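Local coordinates for FHA domain-containing protein FhaA (Mycobacterium tuberculosis, PDB 3PO8) that regulates cell growth and peptidoglycan synthesis by binding MviN, its FHA domain recognising phosphorylated MviN and the kinase PknB, at residues Leu20-Asp32 with Val42-Ala56. Residues are numbered along the deposited sequence; the frame is centred on the assembly and turned at random.
Sequences LREGSNIIGRGQD and VSRRHLEIRWDGQVA. With PO4 (phosphate ion), chain B.
Leu20 lays its CB over one face of the Trp51 indole, 4.3 Å from the centroid of the five-membered ring and 24° off its normal, a CH-pi contact; Gly53 N sits centrally over the opposite face, 3.3 Å above the plane, and the backbone of Arg21 and Glu22 meets the ring edge. This pair closes one end of an antiparallel ladder in the FHA beta sandwich, strand 23-28 against strand 47-51. At the other end the Arg29 guanidinium has Val42 O at its edge, its NE donating over 2.8 Å, whereas the Arg44 guanidinium turns its edge to a phosphate ion.

Between them, the Asn25 amide lies nearly in plane with both acceptors of ND2, Arg21 O and Ile49 O; a CG placed beside the backbone N (chi1 -61°) directs it there, while OD1 accepts from Arg21 N and also bonds Tyr18 OH. Apolar side chains of Leu20, Ile27 and Ile49 meet strand 4-10 of the other sheet. Within that layer, Ile27 CD1 presses to 3.4 Å from Leu47 CD1, a tight fit. Backbone N atoms of His46 and Leu47 both donate to Ile27 O, a classic beta bulge.

The phosphate, probably from the crystallisation liquor, is consistent with a phosphothreonine site: Thr64 OG1 also binds it, Ser43 OG reaches its O4 at 2.6 Å, and Arg44 N points almost straight at its O3 (2.8 Å, 170°).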
loop_
_atom_site.group_PDB
_atom_site.type_symbol
_atom_site.label_atom_id
_atom_site.label_comp_id
_atom_site.label_asym_id
_atom_site.label_seq_id
_atom_site.Cartn_x
_atom_site.Cartn_y
_atom_site.Cartn_z
ATOM N N LEU A 20 0.841 -8.922 0.468
ATOM C CA LEU A 20 2.028 -8.623 -0.323
ATOM C C LEU A 20 2.647 -9.896 -0.849
ATOM O O LEU A 20 2.739 -10.916 -0.129
ATOM C CB LEU A 20 3.101 -7.868 0.457
ATOM C CG LEU A 20 2.743 -6.507 1.020
ATOM C CD1 LEU A 20 3.975 -5.847 1.600
ATOM C CD2 LEU A 20 2.137 -5.636 -0.042
ATOM N N ARG A 21 3.101 -9.832 -2.086
ATOM C CA ARG A 21 3.926 -10.879 -2.667
ATOM C C ARG A 21 5.370 -10.419 -2.698
ATOM O O ARG A 21 5.655 -9.221 -2.678
ATOM C CB ARG A 21 3.465 -11.158 -4.098
ATOM C CG ARG A 21 1.982 -11.530 -4.218
ATOM C CD ARG A 21 1.537 -11.748 -5.663
ATOM N NE ARG A 21 0.391 -10.913 -6.042
ATOM C CZ ARG A 21 0.013 -10.665 -7.300
ATOM N NH1 ARG A 21 0.679 -11.179 -8.333
ATOM N NH2 ARG A 21 -1.036 -9.891 -7.532
ATOM N N GLU A 22 6.293 -11.362 -2.766
ATOM C CA GLU A 22 7.691 -11.029 -2.932
ATOM C C GLU A 22 7.859 -10.228 -4.214
ATOM O O GLU A 22 7.269 -10.525 -5.250
ATOM C CB GLU A 22 8.521 -12.318 -2.981
ATOM C CG GLU A 22 10.004 -12.104 -3.102
ATOM C CD GLU A 22 10.779 -13.399 -3.029
ATOM O OE1 GLU A 22 10.308 -14.354 -2.358
ATOM O OE2 GLU A 22 11.866 -13.445 -3.656
ATOM N N GLY A 23 8.657 -9.172 -4.124
ATOM C CA GLY A 23 8.915 -8.316 -5.239
ATOM C C GLY A 23 8.142 -7.023 -5.118
ATOM O O GLY A 23 7.884 -6.506 -4.032
ATOM N N SER A 24 7.832 -6.479 -6.272
ATOM C CA SER A 24 7.119 -5.236 -6.381
ATOM C C SER A 24 5.602 -5.455 -6.362
ATOM O O SER A 24 5.083 -6.340 -7.039
ATOM C CB SER A 24 7.537 -4.552 -7.671
ATOM O OG SER A 24 6.661 -3.516 -8.000
ATOM N N ASN A 25 4.905 -4.643 -5.578
ATOM C CA ASN A 25 3.449 -4.682 -5.472
ATOM C C ASN A 25 2.904 -3.301 -5.734
ATOM O O ASN A 25 3.101 -2.413 -4.898
ATOM C CB ASN A 25 3.017 -5.103 -4.057
ATOM C CG ASN A 25 3.498 -6.484 -3.666
ATOM O OD1 ASN A 25 2.743 -7.451 -3.744
ATOM N ND2 ASN A 25 4.754 -6.586 -3.241
ATOM N N ILE A 26 2.261 -3.096 -6.874
ATOM C CA ILE A 26 1.792 -1.773 -7.261
ATOM C C ILE A 26 0.359 -1.552 -6.822
ATOM O O ILE A 26 -0.509 -2.380 -7.043
ATOM C CB ILE A 26 1.873 -1.590 -8.807
ATOM C CG1 ILE A 26 3.319 -1.801 -9.288
ATOM C CG2 ILE A 26 1.248 -0.249 -9.278
ATOM C CD1 ILE A 26 4.312 -0.771 -8.842
ATOM N N ILE A 27 0.128 -0.422 -6.160
ATOM C CA ILE A 27 -1.209 0.033 -5.814
ATOM C C ILE A 27 -1.552 1.194 -6.719
ATOM O O ILE A 27 -0.759 2.114 -6.884
ATOM C CB ILE A 27 -1.283 0.485 -4.343
ATOM C CG1 ILE A 27 -0.923 -0.636 -3.397
ATOM C CG2 ILE A 27 -2.656 1.013 -4.015
ATOM C CD1 ILE A 27 -0.816 -0.142 -1.997
ATOM N N GLY A 28 -2.745 1.173 -7.293
ATOM C CA GLY A 28 -3.173 2.255 -8.165
ATOM C C GLY A 28 -4.549 2.014 -8.670
ATOM O O GLY A 28 -5.191 1.050 -8.291
ATOM N N ARG A 29 -4.985 2.907 -9.538
ATOM C CA ARG A 29 -6.309 2.835 -10.117
ATOM C C ARG A 29 -6.313 2.004 -11.402
ATOM O O ARG A 29 -7.397 1.561 -11.852
ATOM C CB ARG A 29 -6.780 4.262 -10.403
ATOM C CG ARG A 29 -8.135 4.383 -11.057
ATOM C CD ARG A 29 -8.703 5.765 -10.961
ATOM N NE ARG A 29 -7.669 6.760 -11.101
ATOM C CZ ARG A 29 -7.191 7.229 -12.247
ATOM N NH1 ARG A 29 -7.680 6.829 -13.418
ATOM N NH2 ARG A 29 -6.217 8.132 -12.207
ATOM N N GLY A 30 -5.138 1.771 -11.977
ATOM C CA GLY A 30 -5.026 1.125 -13.296
ATOM C C GLY A 30 -5.149 -0.385 -13.241
ATOM O O GLY A 30 -4.937 -0.973 -12.205
ATOM N N GLN A 31 -5.439 -1.014 -14.382
ATOM C CA GLN A 31 -5.624 -2.467 -14.420
ATOM C C GLN A 31 -4.332 -3.251 -14.257
ATOM O O GLN A 31 -4.376 -4.446 -13.957
ATOM C CB GLN A 31 -6.416 -2.934 -15.662
ATOM C CG GLN A 31 -5.693 -2.851 -16.957
ATOM C CD GLN A 31 -6.552 -3.303 -18.130
ATOM O OE1 GLN A 31 -7.752 -3.008 -18.209
ATOM N NE2 GLN A 31 -5.943 -4.016 -19.045
ATOM N N ASP A 32 -3.177 -2.603 -14.420
ATOM C CA ASP A 32 -1.899 -3.281 -14.155
ATOM C C ASP A 32 -1.545 -3.337 -12.651
ATOM O O ASP A 32 -0.598 -4.037 -12.253
ATOM C CB ASP A 32 -0.727 -2.756 -15.031
ATOM C CG ASP A 32 -0.558 -1.246 -15.011
ATOM O OD1 ASP A 32 -1.382 -0.530 -14.405
ATOM O OD2 ASP A 32 0.416 -0.756 -15.653
ATOM N N VAL A 42 -6.515 8.579 -6.950
ATOM C CA VAL A 42 -5.391 7.661 -6.932
ATOM C C VAL A 42 -4.871 7.534 -8.360
ATOM O O VAL A 42 -5.649 7.321 -9.295
ATOM C CB VAL A 42 -5.844 6.289 -6.395
ATOM C CG1 VAL A 42 -4.738 5.217 -6.548
ATOM C CG2 VAL A 42 -6.274 6.462 -4.969
ATOM N N SER A 43 -3.569 7.645 -8.532
ATOM C CA SER A 43 -2.952 7.576 -9.858
ATOM C C SER A 43 -3.040 6.150 -10.406
ATOM O O SER A 43 -3.257 5.200 -9.658
ATOM C CB SER A 43 -1.507 8.061 -9.821
ATOM O OG SER A 43 -1.485 9.445 -9.587
ATOM N N ARG A 44 -2.891 6.004 -11.718
ATOM C CA ARG A 44 -2.977 4.682 -12.351
ATOM C C ARG A 44 -1.961 3.729 -11.696
ATOM O O ARG A 44 -2.281 2.597 -11.354
ATOM C CB ARG A 44 -2.771 4.793 -13.860
ATOM C CG ARG A 44 -3.993 5.325 -14.553
ATOM C CD ARG A 44 -3.658 5.753 -15.956
ATOM N NE ARG A 44 -3.139 7.120 -15.975
ATOM C CZ ARG A 44 -2.514 7.677 -17.011
ATOM N NH1 ARG A 44 -2.313 6.991 -18.135
ATOM N NH2 ARG A 44 -2.085 8.934 -16.928
ATOM N N ARG A 45 -0.733 4.200 -11.544
ATOM C CA ARG A 45 0.295 3.496 -10.755
ATOM C C ARG A 45 0.740 4.487 -9.694
ATOM O O ARG A 45 1.463 5.438 -9.980
ATOM C CB ARG A 45 1.464 3.091 -11.644
ATOM C CG ARG A 45 1.038 2.168 -12.766
ATOM C CD ARG A 45 2.226 1.796 -13.664
ATOM N NE ARG A 45 2.955 0.671 -13.095
ATOM C CZ ARG A 45 4.072 0.140 -13.592
ATOM N NH1 ARG A 45 4.640 0.629 -14.693
ATOM N NH2 ARG A 45 4.627 -0.894 -12.976
ATOM N N HIS A 46 0.243 4.315 -8.475
ATOM C CA HIS A 46 0.353 5.352 -7.464
ATOM C C HIS A 46 1.514 5.162 -6.518
ATOM O O HIS A 46 2.258 6.107 -6.232
ATOM C CB HIS A 46 -0.948 5.455 -6.686
ATOM C CG HIS A 46 -1.049 6.673 -5.825
ATOM N ND1 HIS A 46 -1.909 7.706 -6.120
ATOM C CD2 HIS A 46 -0.459 6.992 -4.651
ATOM C CE1 HIS A 46 -1.815 8.629 -5.181
ATOM N NE2 HIS A 46 -0.938 8.223 -4.275
ATOM N N LEU A 47 1.642 3.956 -5.978
ATOM C CA LEU A 47 2.760 3.637 -5.139
ATOM C C LEU A 47 3.121 2.196 -5.351
ATOM O O LEU A 47 2.323 1.420 -5.863
ATOM C CB LEU A 47 2.488 3.955 -3.661
ATOM C CG LEU A 47 1.363 3.181 -2.989
ATOM C CD1 LEU A 47 1.856 1.832 -2.444
ATOM C CD2 LEU A 47 0.745 3.961 -1.824
ATOM N N GLU A 48 4.352 1.854 -4.974
ATOM C CA GLU A 48 4.803 0.488 -4.953
ATOM C C GLU A 48 5.195 0.111 -3.557
ATOM O O GLU A 48 5.690 0.934 -2.813
ATOM C CB GLU A 48 5.971 0.296 -5.919
ATOM C CG GLU A 48 7.318 0.721 -5.473
ATOM C CD GLU A 48 8.466 0.125 -6.324
ATOM O OE1 GLU A 48 8.317 -0.962 -6.968
ATOM O OE2 GLU A 48 9.527 0.770 -6.315
ATOM N N ILE A 49 4.959 -1.137 -3.197
ATOM C CA ILE A 49 5.496 -1.693 -1.967
ATOM C C ILE A 49 6.377 -2.852 -2.377
ATOM O O ILE A 49 5.915 -3.787 -3.031
ATOM C CB ILE A 49 4.442 -2.143 -0.969
ATOM C CG1 ILE A 49 3.592 -0.943 -0.540
ATOM C CG2 ILE A 49 5.115 -2.738 0.258
ATOM C CD1 ILE A 49 2.321 -1.240 0.243
ATOM N N ARG A 50 7.646 -2.765 -2.003
ATOM C CA ARG A 50 8.644 -3.779 -2.293
ATOM C C ARG A 50 8.812 -4.673 -1.085
ATOM O O ARG A 50 9.084 -4.176 -0.013
ATOM C CB ARG A 50 9.943 -3.100 -2.673
ATOM C CG ARG A 50 9.749 -2.251 -3.939
ATOM C CD ARG A 50 11.039 -1.762 -4.574
ATOM N NE ARG A 50 11.894 -1.067 -3.632
ATOM C CZ ARG A 50 11.957 0.254 -3.468
ATOM N NH1 ARG A 50 11.196 1.073 -4.166
ATOM N NH2 ARG A 50 12.789 0.757 -2.571
ATOM N N TRP A 51 8.641 -5.978 -1.274
ATOM C CA TRP A 51 8.644 -6.926 -0.169
ATOM C C TRP A 51 9.642 -8.048 -0.418
ATOM O O TRP A 51 9.632 -8.657 -1.469
ATOM C CB TRP A 51 7.239 -7.508 -0.045
ATOM C CG TRP A 51 7.048 -8.563 0.996
ATOM C CD1 TRP A 51 6.611 -9.834 0.781
ATOM C CD2 TRP A 51 7.230 -8.437 2.412
ATOM N NE1 TRP A 51 6.529 -10.508 1.969
ATOM C CE2 TRP A 51 6.881 -9.666 2.986
ATOM C CE3 TRP A 51 7.664 -7.400 3.255
ATOM C CZ2 TRP A 51 6.974 -9.896 4.354
ATOM C CZ3 TRP A 51 7.721 -7.620 4.619
ATOM C CH2 TRP A 51 7.384 -8.866 5.153
ATOM N N ASP A 52 10.486 -8.342 0.562
ATOM C CA ASP A 52 11.441 -9.446 0.421
ATOM C C ASP A 52 11.217 -10.509 1.482
ATOM O O ASP A 52 12.135 -11.271 1.784
ATOM C CB ASP A 52 12.862 -8.925 0.554
ATOM C CG ASP A 52 13.206 -8.551 1.988
ATOM O OD1 ASP A 52 12.260 -8.287 2.774
ATOM O OD2 ASP A 52 14.413 -8.519 2.329
ATOM N N GLY A 53 10.026 -10.569 2.060
ATOM C CA GLY A 53 9.739 -11.484 3.168
ATOM C C GLY A 53 10.099 -11.004 4.569
ATOM O O GLY A 53 9.793 -11.675 5.567
ATOM N N GLN A 54 10.748 -9.856 4.664
ATOM C CA GLN A 54 11.185 -9.321 5.932
ATOM C C GLN A 54 10.838 -7.848 6.088
ATOM O O GLN A 54 10.301 -7.444 7.110
ATOM C CB GLN A 54 12.694 -9.471 6.057
ATOM C CG GLN A 54 13.155 -10.906 6.180
ATOM C CD GLN A 54 13.072 -11.425 7.605
ATOM O OE1 GLN A 54 11.982 -11.541 8.180
ATOM N NE2 GLN A 54 14.230 -11.754 8.181
ATOM N N VAL A 55 11.178 -7.063 5.066
ATOM C CA VAL A 55 11.045 -5.614 5.070
ATOM C C VAL A 55 10.144 -5.174 3.934
ATOM O O VAL A 55 10.317 -5.635 2.814
ATOM C CB VAL A 55 12.436 -4.970 4.877
ATOM C CG1 VAL A 55 12.330 -3.445 4.638
ATOM C CG2 VAL A 55 13.327 -5.299 6.078
ATOM N N ALA A 56 9.167 -4.305 4.232
ATOM C CA ALA A 56 8.280 -3.736 3.243
ATOM C C ALA A 56 8.633 -2.283 3.064
ATOM O O ALA A 56 8.489 -1.496 3.988
ATOM C CB ALA A 56 6.830 -3.861 3.709
HETATM P P PO4 B . -2.087 9.762 -13.036
HETATM O O1 PO4 B . -0.587 9.649 -13.188
HETATM O O2 PO4 B . -2.575 10.599 -14.212
HETATM O O3 PO4 B . -2.642 8.366 -13.143
HETATM O O4 PO4 B . -2.447 10.478 -11.762
#